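Local coordinates for Tlr1789 protein (Thermosynechococcus elongatus, PDB 2X8X), which probably takes part in inserting proteins into the outer membrane as an Omp85-family member, this piece being its N-terminal domain of three POTRA repeats, at residues 53-58 and 72-77; 82-87 and 147-152; 209-214 and 228-233. All blocks are in the same frame, centred on the assembly; numbering follows the deposited sequence.

Contact 1: 53-58 and 72-77; sequences FADVNA and VVRPYP
The ring of Phe53 packs on Val73, whose CG2 stands over one ring face, displaced toward the rim. Val73 CG1 is tight at 3.3 Å from Phe53 CE1, and the valine's chi1 of 119°, off any staggered position, is doubtful. A chi1 of -55° sets Phe53 CG beside the backbone N; the ring's CD1 lies near Pro75 CA. Leu19 and Val23 of helix 17-26 and Ile47 of helix 37-48 also touch this ring. Tyr76 turns one ring face to the opposite backbone, with Ala54 N 3.8 Å above its centre and Phe53 C nearer its rim. Over one face of the Arg74 guanidinium, Ala54 CB lies 3.3 Å from NH2. The charges of Asp55 and Arg74 are near but beyond a salt bridge, OD2 to NH1 4.4 Å. In this antiparallel hairpin of a POTRA repeat, Ala54 and Asp55 both face Arg74, a classic beta bulge. Arg74 O accepts from Ala54 N at 2.7 Å and weakly from Asp55 N; Arg74 N returns a bond to Asp55 O. Asn57 and Val72 exchange both backbone bonds, Asn57 N to Val72 O being nearly straight at 168°. A water accepts from Asn57 ND2 and donates to Val72 O.

Contact 2: 82-87 and 147-152; sequences VQVAGN and LQVAEG
The flat carboxylate of Glu151 has the backbone of Asn87 over one face: CA and C both lie above its plane on the same side, displaced from CD, with CA toward OE2 and 3.4 Å from it. The Glu151 chain is extended beyond CG, and OE2 takes hydrogen bonds from the backbone N of Gln88 and Leu90 and is also bonded to Tyr123 OH, while OE1 takes one from Val89 N. So many N-H groups around one carboxylate would favour its charged form. The amide of Asn87 is turned from the contact, and its ND2 bonds Leu90 O. One bond back from the carboxylate, Glu151 CG touches Gly86 O.

Val149 CG2 lies against the carbonyl of Gly86, 3.6 Å from its O, and against Asn87 CB; chi1 of -63° puts CG1 beside the backbone N and leaves CG2 between N and the carbonyl carbon, facing Gly86. Both Val149 methyls come to 4.0 Å from Val84 CG2. Nearer the start of the strands the side chains of Val82 and Leu147 meet at a slant, CG1 to CD1 3.7 Å. Helix 92-99 touches this side through Val95 on Val84 and Phe99 on Val82 and Leu147, and Tyr123 of helix 109-125 packs on Val149.

The backbones run parallel, the axes of the short segments 82-85 and 147-150 inclined by 38°. Leu147 N donates to Gln83 O in a nearly straight bond (175°), Leu147 O accepts from Ala85 N at 2.8 Å, and Val149 N donates to Ala85 O. This parallel pairing of the strands that come first and last in chain order in a three-stranded mixed sheet, 144-150 being the central strand, with two helices packed on one face, is characteristic of the POTRA fold.

Contact 3: 209-214 and 228-233; sequences EDVQVA and LNIKER
Glu209 lays its extended side chain across that of Arg233 at about a right angle, CG to CG 3.6 Å, with OE2 3.4 Å from Arg233 CA. The carboxylate and guanidinium are nearly coplanar, 20° apart, but their charged atoms do not meet, and Arg233 NH1 bonds Gly206 O instead. The two strands form the antiparallel hairpin of a POTRA repeat, with a classic beta bulge where Glu209 and Asp210 both face Lys231. Lys231 O accepts a 2.7 Å bond from Glu209 N and a weak one from Asp210 N; Lys231 N donates back to Asp210 O. Gln212 and Asn229 exchange a pair of backbone bonds, that from Asn229 N to Gln212 O being almost straight at 176°.

On the apolar face Val213 and Leu228 lie side by side and point the same way, CG2 to CD2 3.7 Å, and Val211 CG1 approaches Ile230 CG1 more loosely. Leu199 of helix 192-205 packs on both valines, and Leu202 on Leu228. The polar face carries Asp210, whose side chain runs alongside Lys231, OD2 4.1 Å from CE. Gln212 bends at chi2 (-63°), and its NE2 donates to the syn lone pair of Asp210 OD1 at 3.1 Å. A water donates to both Asp210 OD2 and Asn229 O, the latter at 2.8 Å.

Overall arrangement
The three contacts fall in series along the chain, one in each of three successive POTRA-type repeats, and none touches another. Centres of contacts 1 and 2 are 28 Å apart, and those of contacts 2 and 3 are 33 Å apart; nearest atoms come to about 10 and 11 Å. Contacts 1 and 3 lie on opposite sides of the chain's centre, their own centres 57 Å apart, as expected of an elongated row of domains. Contacts 1 and 3 occupy equivalent hairpins, each with a bulge at the corresponding place, whereas contact 2 is a parallel pairing. Strand 81-85 is the next strand after 66-75, so only a short link joins the first two repeats.

Contact 1: 53-58 and 72-77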
ATOM      1  N   PHE A  53      18.619   0.502  -1.099  1.00 21.98           N
ATOM      2  CA  PHE A  53      19.487  -0.519  -0.472  1.00 22.16           C
ATOM      3  C   PHE A  53      18.777  -1.360   0.543  1.00 21.93           C
ATOM      4  O   PHE A  53      18.084  -0.826   1.409  1.00 22.18           O
ATOM      5  CB  PHE A  53      20.745   0.142   0.155  1.00 22.51           C
ATOM      6  CG  PHE A  53      21.509   0.980  -0.829  1.00 23.45           C
ATOM      7  CD1 PHE A  53      22.373   0.389  -1.744  1.00 23.44           C
ATOM      8  CD2 PHE A  53      21.347   2.351  -0.863  1.00 22.98           C
ATOM      9  CE1 PHE A  53      23.057   1.164  -2.693  1.00 23.01           C
ATOM     10  CE2 PHE A  53      22.030   3.121  -1.797  1.00 24.99           C
ATOM     11  CZ  PHE A  53      22.897   2.555  -2.691  1.00 21.61           C
ATOM     12  N   ALA A  54      18.919  -2.677   0.412  1.00 19.10           N
ATOM     13  CA  ALA A  54      18.362  -3.582   1.413  1.00 19.42           C
ATOM     14  C   ALA A  54      19.161  -3.568   2.713  1.00 21.28           C
ATOM     15  O   ALA A  54      18.624  -3.921   3.788  1.00 20.89           O
ATOM     16  CB  ALA A  54      18.308  -5.037   0.860  1.00 19.70           C
ATOM     17  N   ASP A  55      20.444  -3.203   2.636  1.00 20.19           N
ATOM     18  CA  ASP A  55      21.319  -3.374   3.751  1.00 23.35           C
ATOM     19  C   ASP A  55      22.505  -2.443   3.527  1.00 23.45           C
ATOM     20  O   ASP A  55      22.904  -2.207   2.396  1.00 22.97           O
ATOM     21  CB  ASP A  55      21.799  -4.839   3.879  1.00 23.97           C
ATOM     22  CG  ASP A  55      22.284  -5.162   5.298  1.00 30.86           C
ATOM     23  OD1 ASP A  55      22.442  -4.235   6.137  1.00 34.13           O
ATOM     24  OD2 ASP A  55      22.527  -6.352   5.579  1.00 37.13           O
ATOM     25  N   VAL A  56      22.967  -1.815   4.610  1.00 25.13           N
ATOM     26  CA  VAL A  56      24.091  -0.836   4.590  1.00 24.43           C
ATOM     27  C   VAL A  56      24.913  -1.093   5.870  1.00 26.52           C
ATOM     28  O   VAL A  56      24.332  -1.043   6.988  1.00 27.09           O
ATOM     29  CB  VAL A  56      23.595   0.626   4.598  1.00 23.08           C
ATOM     30  CG1 VAL A  56      24.815   1.617   4.436  1.00 24.13           C
ATOM     31  CG2 VAL A  56      22.553   0.885   3.449  1.00 23.04           C
ATOM     32  N   ASN A  57      26.231  -1.330   5.718  1.00 27.20           N
ATOM     33  CA  ASN A  57      27.147  -1.371   6.844  1.00 30.29           C
ATOM     34  C   ASN A  57      28.402  -0.512   6.574  1.00 29.97           C
ATOM     35  O   ASN A  57      28.907  -0.475   5.437  1.00 30.64           O
ATOM     36  CB  ASN A  57      27.659  -2.800   7.072  1.00 32.52           C
ATOM     37  CG  ASN A  57      26.570  -3.738   7.601  1.00 38.72           C
ATOM     38  OD1 ASN A  57      26.597  -4.093   8.781  1.00 47.26           O
ATOM     39  ND2 ASN A  57      25.611  -4.153   6.730  1.00 40.35           N
ATOM     40  N   ALA A  58      28.896   0.155   7.610  1.00 29.75           N
ATOM     41  CA  ALA A  58      30.166   0.926   7.546  1.00 29.49           C
ATOM     42  C   ALA A  58      31.255   0.094   8.255  1.00 30.87           C
ATOM     43  O   ALA A  58      31.064  -0.343   9.405  1.00 31.23           O
ATOM     44  CB  ALA A  58      30.002   2.203   8.259  1.00 29.94           C
ATOM     45  N   VAL A  72      29.714  -1.009   3.028  1.00 25.45           N
ATOM     46  CA  VAL A  72      29.216  -2.189   2.278  1.00 25.96           C
ATOM     47  C   VAL A  72      27.690  -2.075   2.105  1.00 23.87           C
ATOM     48  O   VAL A  72      26.970  -2.003   3.081  1.00 23.97           O
ATOM     49  CB  VAL A  72      29.550  -3.533   2.975  1.00 25.37           C
ATOM     50  CG1 VAL A  72      29.288  -4.722   2.001  1.00 28.53           C
ATOM     51  CG2 VAL A  72      31.030  -3.546   3.419  1.00 26.90           C
ATOM     52  N   VAL A  73      27.258  -2.126   0.851  1.00 23.77           N
ATOM     53  CA  VAL A  73      25.928  -1.820   0.450  1.00 22.07           C
ATOM     54  C   VAL A  73      25.418  -3.031  -0.334  1.00 23.24           C
ATOM     55  O   VAL A  73      26.212  -3.682  -1.016  1.00 22.11           O
ATOM     56  CB  VAL A  73      26.114  -0.576  -0.378  1.00 24.10           C
ATOM     57  CG1 VAL A  73      25.701  -0.666  -1.799  1.00 22.33           C
ATOM     58  CG2 VAL A  73      25.774   0.676   0.410  1.00 18.77           C
ATOM     59  N   ARG A  74      24.110  -3.354  -0.179  1.00 20.96           N
ATOM     60  CA  ARG A  74      23.444  -4.495  -0.830  1.00 20.34           C
ATOM     61  C   ARG A  74      22.157  -3.860  -1.401  1.00 19.73           C
ATOM     62  O   ARG A  74      21.240  -3.541  -0.645  1.00 17.33           O
ATOM     63  CB  ARG A  74      23.108  -5.603   0.203  1.00 20.13           C
ATOM     64  CG  ARG A  74      22.531  -6.850  -0.429  1.00 24.13           C
ATOM     65  CD  ARG A  74      22.290  -7.963   0.652  1.00 26.21           C
ATOM     66  NE  ARG A  74      20.915  -8.221   0.356  1.00 34.44           N
ATOM     67  CZ  ARG A  74      19.870  -8.169   1.164  1.00 29.96           C
ATOM     68  NH1 ARG A  74      19.971  -8.055   2.485  1.00 30.65           N
ATOM     69  NH2 ARG A  74      18.707  -8.328   0.587  1.00 28.89           N
ATOM     70  N   PRO A  75      22.194  -3.485  -2.668  1.00 19.00           N
ATOM     71  CA  PRO A  75      21.099  -2.854  -3.323  1.00 20.40           C
ATOM     72  C   PRO A  75      19.912  -3.829  -3.436  1.00 21.96           C
ATOM     73  O   PRO A  75      20.104  -5.094  -3.424  1.00 21.92           O
ATOM     74  CB  PRO A  75      21.617  -2.626  -4.726  1.00 19.78           C
ATOM     75  CG  PRO A  75      23.215  -2.730  -4.566  1.00 19.90           C
ATOM     76  CD  PRO A  75      23.394  -3.656  -3.507  1.00 19.83           C
ATOM     77  N   TYR A  76      18.719  -3.267  -3.596  1.00 20.89           N
ATOM     78  CA  TYR A  76      17.592  -4.102  -3.991  1.00 20.53           C
ATOM     79  C   TYR A  76      17.933  -4.547  -5.429  1.00 22.13           C
ATOM     80  O   TYR A  76      18.748  -3.906  -6.049  1.00 22.46           O
ATOM     81  CB  TYR A  76      16.255  -3.336  -3.970  1.00 18.72           C
ATOM     82  CG  TYR A  76      15.844  -2.895  -2.571  1.00 19.38           C
ATOM     83  CD1 TYR A  76      15.474  -3.838  -1.593  1.00 16.03           C
ATOM     84  CD2 TYR A  76      15.795  -1.555  -2.229  1.00 14.68           C
ATOM     85  CE1 TYR A  76      15.128  -3.458  -0.281  1.00 17.71           C
ATOM     86  CE2 TYR A  76      15.442  -1.179  -0.958  1.00 19.80           C
ATOM     87  CZ  TYR A  76      15.115  -2.147   0.024  1.00 15.24           C
ATOM     88  OH  TYR A  76      14.755  -1.725   1.319  1.00 22.88           O
ATOM     89  N   PRO A  77      17.319  -5.646  -5.929  1.00 21.78           N
ATOM     90  CA  PRO A  77      17.546  -6.177  -7.278  1.00 23.16           C
ATOM     91  C   PRO A  77      17.035  -5.188  -8.310  1.00 23.88           C
ATOM     92  O   PRO A  77      16.213  -4.302  -7.982  1.00 24.04           O
ATOM     93  CB  PRO A  77      16.601  -7.398  -7.354  1.00 21.84           C
ATOM     94  CG  PRO A  77      16.117  -7.672  -5.958  1.00 24.72           C
ATOM     95  CD  PRO A  77      16.330  -6.435  -5.141  1.00 22.78           C
TER
HETATM   96  O   HOH W   1      25.584  -4.313   3.644  1.00 30.64           O

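Contact 2: 82-87 and 147-152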
ATOM      1  N   VAL A  82       6.043  -6.380 -11.525  1.00 16.32           N
ATOM      2  CA  VAL A  82       5.271  -6.196 -10.278  1.00 15.55           C
ATOM      3  C   VAL A  82       3.975  -6.940 -10.564  1.00 16.67           C
ATOM      4  O   VAL A  82       3.400  -6.726 -11.612  1.00 17.40           O
ATOM      5  CB  VAL A  82       4.953  -4.731  -9.980  1.00 15.48           C
ATOM      6  CG1 VAL A  82       4.148  -4.591  -8.630  1.00 16.03           C
ATOM      7  CG2 VAL A  82       6.280  -3.894  -9.932  1.00 13.27           C
ATOM      8  N   GLN A  83       3.584  -7.850  -9.660  1.00 16.73           N
ATOM      9  CA  GLN A  83       2.375  -8.692  -9.805  1.00 18.44           C
ATOM     10  C   GLN A  83       1.505  -8.486  -8.536  1.00 18.35           C
ATOM     11  O   GLN A  83       1.989  -8.097  -7.458  1.00 17.97           O
ATOM     12  CB  GLN A  83       2.732 -10.170 -10.054  1.00 19.46           C
ATOM     13  CG  GLN A  83       3.584 -10.751  -9.004  1.00 19.22           C
ATOM     14  CD  GLN A  83       4.142 -12.140  -9.300  1.00 22.73           C
ATOM     15  OE1 GLN A  83       4.202 -12.598 -10.441  1.00 19.00           O
ATOM     16  NE2 GLN A  83       4.557 -12.828  -8.243  1.00 19.94           N
ATOM     17  N   VAL A  84       0.211  -8.698  -8.659  1.00 17.36           N
ATOM     18  CA  VAL A  84      -0.637  -8.403  -7.534  1.00 17.51           C
ATOM     19  C   VAL A  84      -1.508  -9.650  -7.240  1.00 17.55           C
ATOM     20  O   VAL A  84      -1.907 -10.376  -8.164  1.00 15.90           O
ATOM     21  CB  VAL A  84      -1.448  -7.151  -7.830  1.00 19.01           C
ATOM     22  CG1 VAL A  84      -2.233  -7.368  -9.083  1.00 22.91           C
ATOM     23  CG2 VAL A  84      -2.462  -6.918  -6.784  1.00 16.64           C
ATOM     24  N   ALA A  85      -1.809  -9.859  -5.960  1.00 17.72           N
ATOM     25  CA  ALA A  85      -2.786 -10.863  -5.546  1.00 17.73           C
ATOM     26  C   ALA A  85      -4.027 -10.191  -4.953  1.00 18.97           C
ATOM     27  O   ALA A  85      -3.906  -9.228  -4.183  1.00 19.61           O
ATOM     28  CB  ALA A  85      -2.192 -11.753  -4.426  1.00 17.55           C
ATOM     29  N   GLY A  86      -5.214 -10.741  -5.255  1.00 20.32           N
ATOM     30  CA  GLY A  86      -6.461 -10.335  -4.590  1.00 20.95           C
ATOM     31  C   GLY A  86      -7.188  -9.267  -5.368  1.00 21.09           C
ATOM     32  O   GLY A  86      -8.178  -8.672  -4.904  1.00 23.15           O
ATOM     33  N   ASN A  87      -6.708  -9.015  -6.563  1.00 22.83           N
ATOM     34  CA  ASN A  87      -7.242  -7.976  -7.427  1.00 25.01           C
ATOM     35  C   ASN A  87      -8.402  -8.451  -8.318  1.00 26.45           C
ATOM     36  O   ASN A  87      -8.399  -9.598  -8.745  1.00 26.18           O
ATOM     37  CB  ASN A  87      -6.141  -7.507  -8.335  1.00 24.61           C
ATOM     38  CG  ASN A  87      -5.538  -8.635  -9.147  1.00 26.44           C
ATOM     39  OD1 ASN A  87      -5.127  -9.659  -8.598  1.00 29.83           O
ATOM     40  ND2 ASN A  87      -5.434  -8.442 -10.457  1.00 28.97           N
ATOM     41  N   LEU A 147       2.621  -7.620  -4.594  1.00 16.32           N
ATOM     42  CA  LEU A 147       1.726  -6.827  -3.775  1.00 16.91           C
ATOM     43  C   LEU A 147       0.352  -7.547  -3.569  1.00 15.73           C
ATOM     44  O   LEU A 147      -0.064  -8.385  -4.394  1.00 17.10           O
ATOM     45  CB  LEU A 147       1.466  -5.531  -4.550  1.00 15.05           C
ATOM     46  CG  LEU A 147       2.658  -4.707  -4.957  1.00 19.06           C
ATOM     47  CD1 LEU A 147       2.111  -3.501  -5.682  1.00 20.18           C
ATOM     48  CD2 LEU A 147       3.370  -4.275  -3.683  1.00 23.75           C
ATOM     49  N   GLN A 148      -0.346  -7.184  -2.489  1.00 16.64           N
ATOM     50  CA  GLN A 148      -1.703  -7.639  -2.224  1.00 17.06           C
ATOM     51  C   GLN A 148      -2.563  -6.438  -2.233  1.00 17.60           C
ATOM     52  O   GLN A 148      -2.121  -5.378  -1.746  1.00 19.08           O
ATOM     53  CB  GLN A 148      -1.775  -8.224  -0.821  1.00 16.20           C
ATOM     54  CG  GLN A 148      -0.821  -9.387  -0.599  1.00 21.46           C
ATOM     55  CD  GLN A 148      -0.912  -9.927   0.850  1.00 26.25           C
ATOM     56  OE1 GLN A 148       0.091  -9.973   1.542  1.00 32.97           O
ATOM     57  NE2 GLN A 148      -2.104 -10.210   1.322  1.00 19.55           N
ATOM     58  N   VAL A 149      -3.776  -6.553  -2.780  1.00 18.38           N
ATOM     59  CA  VAL A 149      -4.827  -5.565  -2.551  1.00 16.81           C
ATOM     60  C   VAL A 149      -6.045  -6.239  -1.876  1.00 19.35           C
ATOM     61  O   VAL A 149      -6.250  -7.459  -1.994  1.00 17.86           O
ATOM     62  CB  VAL A 149      -5.264  -4.916  -3.818  1.00 18.16           C
ATOM     63  CG1 VAL A 149      -4.089  -4.121  -4.462  1.00 15.01           C
ATOM     64  CG2 VAL A 149      -5.732  -6.003  -4.742  1.00 15.06           C
ATOM     65  N   ALA A 150      -6.778  -5.423  -1.134  1.00 17.81           N
ATOM     66  CA  ALA A 150      -8.114  -5.752  -0.641  1.00 19.69           C
ATOM     67  C   ALA A 150      -8.980  -4.672  -1.222  1.00 19.87           C
ATOM     68  O   ALA A 150      -8.907  -3.529  -0.787  1.00 20.76           O
ATOM     69  CB  ALA A 150      -8.145  -5.678   0.832  1.00 19.40           C
ATOM     70  N   GLU A 151      -9.800  -5.049  -2.190  1.00 18.83           N
ATOM     71  CA  GLU A 151     -10.524  -4.097  -2.989  1.00 19.03           C
ATOM     72  C   GLU A 151     -11.847  -3.704  -2.333  1.00 19.60           C
ATOM     73  O   GLU A 151     -12.390  -2.671  -2.677  1.00 18.96           O
ATOM     74  CB  GLU A 151     -10.820  -4.736  -4.327  1.00 17.89           C
ATOM     75  CG  GLU A 151      -9.515  -5.076  -5.069  1.00 21.51           C
ATOM     76  CD  GLU A 151      -9.746  -5.225  -6.540  1.00 25.29           C
ATOM     77  OE1 GLU A 151     -10.884  -5.555  -6.934  1.00 27.66           O
ATOM     78  OE2 GLU A 151      -8.811  -4.988  -7.297  1.00 24.18           O
ATOM     79  N   GLY A 152     -12.343  -4.512  -1.395  1.00 18.63           N
ATOM     80  CA  GLY A 152     -13.644  -4.230  -0.737  1.00 20.20           C
ATOM     81  C   GLY A 152     -14.762  -5.091  -1.335  1.00 21.50           C
ATOM     82  O   GLY A 152     -15.831  -4.604  -1.677  1.00 22.71           O
TER
HETATM   83  O   HOH W   2      -9.832  -7.913  -3.231  1.00 19.58           O

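Contact 3: 209-214 and 228-233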
ATOM      1  N   GLU A 209     -38.865   4.918   5.745  1.00 22.31           N
ATOM      2  CA  GLU A 209     -38.633   6.165   6.399  1.00 25.37           C
ATOM      3  C   GLU A 209     -37.144   6.490   6.447  1.00 26.08           C
ATOM      4  O   GLU A 209     -36.740   7.659   6.382  1.00 26.78           O
ATOM      5  CB  GLU A 209     -39.291   6.129   7.791  1.00 26.29           C
ATOM      6  CG  GLU A 209     -40.790   5.873   7.646  1.00 30.86           C
ATOM      7  CD  GLU A 209     -41.596   6.186   8.911  1.00 40.71           C
ATOM      8  OE1 GLU A 209     -40.978   6.349   9.996  1.00 43.93           O
ATOM      9  OE2 GLU A 209     -42.858   6.254   8.826  1.00 43.59           O
ATOM     10  N   ASP A 210     -36.308   5.456   6.519  1.00 26.07           N
ATOM     11  CA  ASP A 210     -34.870   5.677   6.618  1.00 27.10           C
ATOM     12  C   ASP A 210     -34.237   4.425   6.107  1.00 25.81           C
ATOM     13  O   ASP A 210     -34.752   3.307   6.278  1.00 26.06           O
ATOM     14  CB  ASP A 210     -34.480   5.927   8.092  1.00 27.04           C
ATOM     15  CG  ASP A 210     -32.979   6.361   8.290  1.00 33.04           C
ATOM     16  OD1 ASP A 210     -32.411   7.054   7.404  1.00 37.38           O
ATOM     17  OD2 ASP A 210     -32.380   6.011   9.373  1.00 33.76           O
ATOM     18  N   VAL A 211     -33.135   4.597   5.429  1.00 26.19           N
ATOM     19  CA  VAL A 211     -32.271   3.451   5.149  1.00 25.18           C
ATOM     20  C   VAL A 211     -30.862   3.882   5.488  1.00 26.58           C
ATOM     21  O   VAL A 211     -30.409   4.843   4.913  1.00 27.48           O
ATOM     22  CB  VAL A 211     -32.313   3.078   3.642  1.00 25.67           C
ATOM     23  CG1 VAL A 211     -31.334   1.914   3.381  1.00 23.31           C
ATOM     24  CG2 VAL A 211     -33.714   2.743   3.159  1.00 18.78           C
ATOM     25  N   GLN A 212     -30.148   3.197   6.384  1.00 27.64           N
ATOM     26  CA  GLN A 212     -28.762   3.534   6.642  1.00 29.64           C
ATOM     27  C   GLN A 212     -27.835   2.370   6.280  1.00 30.70           C
ATOM     28  O   GLN A 212     -28.120   1.207   6.546  1.00 31.03           O
ATOM     29  CB  GLN A 212     -28.529   3.930   8.113  1.00 31.42           C
ATOM     30  CG  GLN A 212     -29.124   5.294   8.570  1.00 31.36           C
ATOM     31  CD  GLN A 212     -28.529   6.549   7.833  1.00 38.35           C
ATOM     32  OE1 GLN A 212     -27.330   6.628   7.547  1.00 42.56           O
ATOM     33  NE2 GLN A 212     -29.399   7.527   7.535  1.00 36.94           N
ATOM     34  N   VAL A 213     -26.685   2.680   5.711  1.00 30.47           N
ATOM     35  CA  VAL A 213     -25.755   1.625   5.285  1.00 30.16           C
ATOM     36  C   VAL A 213     -24.684   1.472   6.361  1.00 28.74           C
ATOM     37  O   VAL A 213     -24.153   2.470   6.800  1.00 28.90           O
ATOM     38  CB  VAL A 213     -25.075   1.983   3.937  1.00 30.32           C
ATOM     39  CG1 VAL A 213     -24.077   0.927   3.586  1.00 32.25           C
ATOM     40  CG2 VAL A 213     -26.096   2.018   2.812  1.00 29.76           C
ATOM     41  N   ALA A 214     -24.353   0.254   6.778  1.00 27.60           N
ATOM     42  CA  ALA A 214     -23.231   0.065   7.709  1.00 25.71           C
ATOM     43  C   ALA A 214     -22.418  -1.098   7.163  1.00 25.63           C
ATOM     44  O   ALA A 214     -23.005  -1.983   6.528  1.00 25.25           O
ATOM     45  CB  ALA A 214     -23.755  -0.239   9.082  1.00 26.16           C
ATOM     46  N   LEU A 228     -27.918  -3.081   5.581  1.00 23.01           N
ATOM     47  CA  LEU A 228     -28.904  -2.013   5.380  1.00 22.32           C
ATOM     48  C   LEU A 228     -29.812  -1.995   6.618  1.00 22.96           C
ATOM     49  O   LEU A 228     -30.488  -2.974   6.901  1.00 22.83           O
ATOM     50  CB  LEU A 228     -29.729  -2.275   4.132  1.00 21.08           C
ATOM     51  CG  LEU A 228     -29.113  -2.264   2.731  1.00 24.92           C
ATOM     52  CD1 LEU A 228     -30.240  -2.202   1.692  1.00 24.70           C
ATOM     53  CD2 LEU A 228     -28.111  -1.089   2.601  1.00 28.75           C
ATOM     54  N   ASN A 229     -29.827  -0.878   7.366  1.00 22.52           N
ATOM     55  CA  ASN A 229     -30.637  -0.735   8.539  1.00 21.68           C
ATOM     56  C   ASN A 229     -31.834   0.057   8.051  1.00 22.86           C
ATOM     57  O   ASN A 229     -31.689   1.244   7.637  1.00 21.12           O
ATOM     58  CB  ASN A 229     -29.874   0.059   9.596  1.00 22.49           C
ATOM     59  CG  ASN A 229     -28.749  -0.771  10.242  1.00 22.62           C
ATOM     60  OD1 ASN A 229     -29.022  -1.793  10.788  1.00 23.08           O
ATOM     61  ND2 ASN A 229     -27.496  -0.364  10.075  1.00 24.89           N
ATOM     62  N   ILE A 230     -32.995  -0.589   8.102  1.00 21.34           N
ATOM     63  CA  ILE A 230     -34.147  -0.087   7.396  1.00 22.53           C
ATOM     64  C   ILE A 230     -35.281   0.121   8.324  1.00 21.47           C
ATOM     65  O   ILE A 230     -35.612  -0.801   9.047  1.00 20.75           O
ATOM     66  CB  ILE A 230     -34.603  -1.120   6.309  1.00 21.71           C
ATOM     67  CG1 ILE A 230     -33.515  -1.330   5.243  1.00 23.87           C
ATOM     68  CG2 ILE A 230     -35.892  -0.641   5.622  1.00 22.65           C
ATOM     69  CD1 ILE A 230     -33.861  -2.552   4.324  1.00 19.45           C
ATOM     70  N   LYS A 231     -35.878   1.326   8.297  1.00 22.50           N
ATOM     71  CA  LYS A 231     -37.113   1.630   9.015  1.00 23.58           C
ATOM     72  C   LYS A 231     -38.230   1.838   7.999  1.00 24.44           C
ATOM     73  O   LYS A 231     -38.194   2.810   7.253  1.00 24.40           O
ATOM     74  CB  LYS A 231     -36.936   2.850   9.942  1.00 25.20           C
ATOM     75  CG  LYS A 231     -35.783   2.722  10.981  1.00 26.91           C
ATOM     76  CD  LYS A 231     -35.613   3.898  11.966  1.00 33.39           C
ATOM     77  CE  LYS A 231     -34.110   3.929  12.391  1.00 37.77           C
ATOM     78  NZ  LYS A 231     -33.753   4.620  13.660  1.00 37.97           N
ATOM     79  N   GLU A 232     -39.181   0.891   7.949  1.00 25.53           N
ATOM     80  CA  GLU A 232     -40.331   0.894   7.034  1.00 27.87           C
ATOM     81  C   GLU A 232     -41.402   1.840   7.558  1.00 29.72           C
ATOM     82  O   GLU A 232     -41.482   2.044   8.766  1.00 29.57           O
ATOM     83  CB  GLU A 232     -40.939  -0.504   6.900  1.00 27.27           C
ATOM     84  CG  GLU A 232     -39.989  -1.521   6.247  1.00 28.62           C
ATOM     85  CD  GLU A 232     -40.647  -2.876   5.998  1.00 30.71           C
ATOM     86  OE1 GLU A 232     -40.517  -3.779   6.853  1.00 29.75           O
ATOM     87  OE2 GLU A 232     -41.298  -3.028   4.941  1.00 32.30           O
ATOM     88  N   ARG A 233     -42.185   2.433   6.663  1.00 32.20           N
ATOM     89  CA  ARG A 233     -43.313   3.341   7.063  1.00 36.06           C
ATOM     90  C   ARG A 233     -44.373   2.444   7.625  1.00 38.80           C
ATOM     91  O   ARG A 233     -44.720   1.464   6.970  1.00 39.51           O
ATOM     92  CB  ARG A 233     -43.987   3.963   5.837  1.00 34.67           C
ATOM     93  CG  ARG A 233     -43.296   5.049   5.150  1.00 34.10           C
ATOM     94  CD  ARG A 233     -43.888   5.228   3.740  1.00 34.21           C
ATOM     95  NE  ARG A 233     -45.293   5.592   3.732  1.00 36.01           N
ATOM     96  CZ  ARG A 233     -46.172   5.287   2.776  1.00 34.85           C
ATOM     97  NH1 ARG A 233     -45.836   4.607   1.692  1.00 31.51           N
ATOM     98  NH2 ARG A 233     -47.411   5.696   2.911  1.00 33.32           N
TER
HETATM   99  O   HOH W   3     -32.218   3.024   9.758  1.00 26.21           O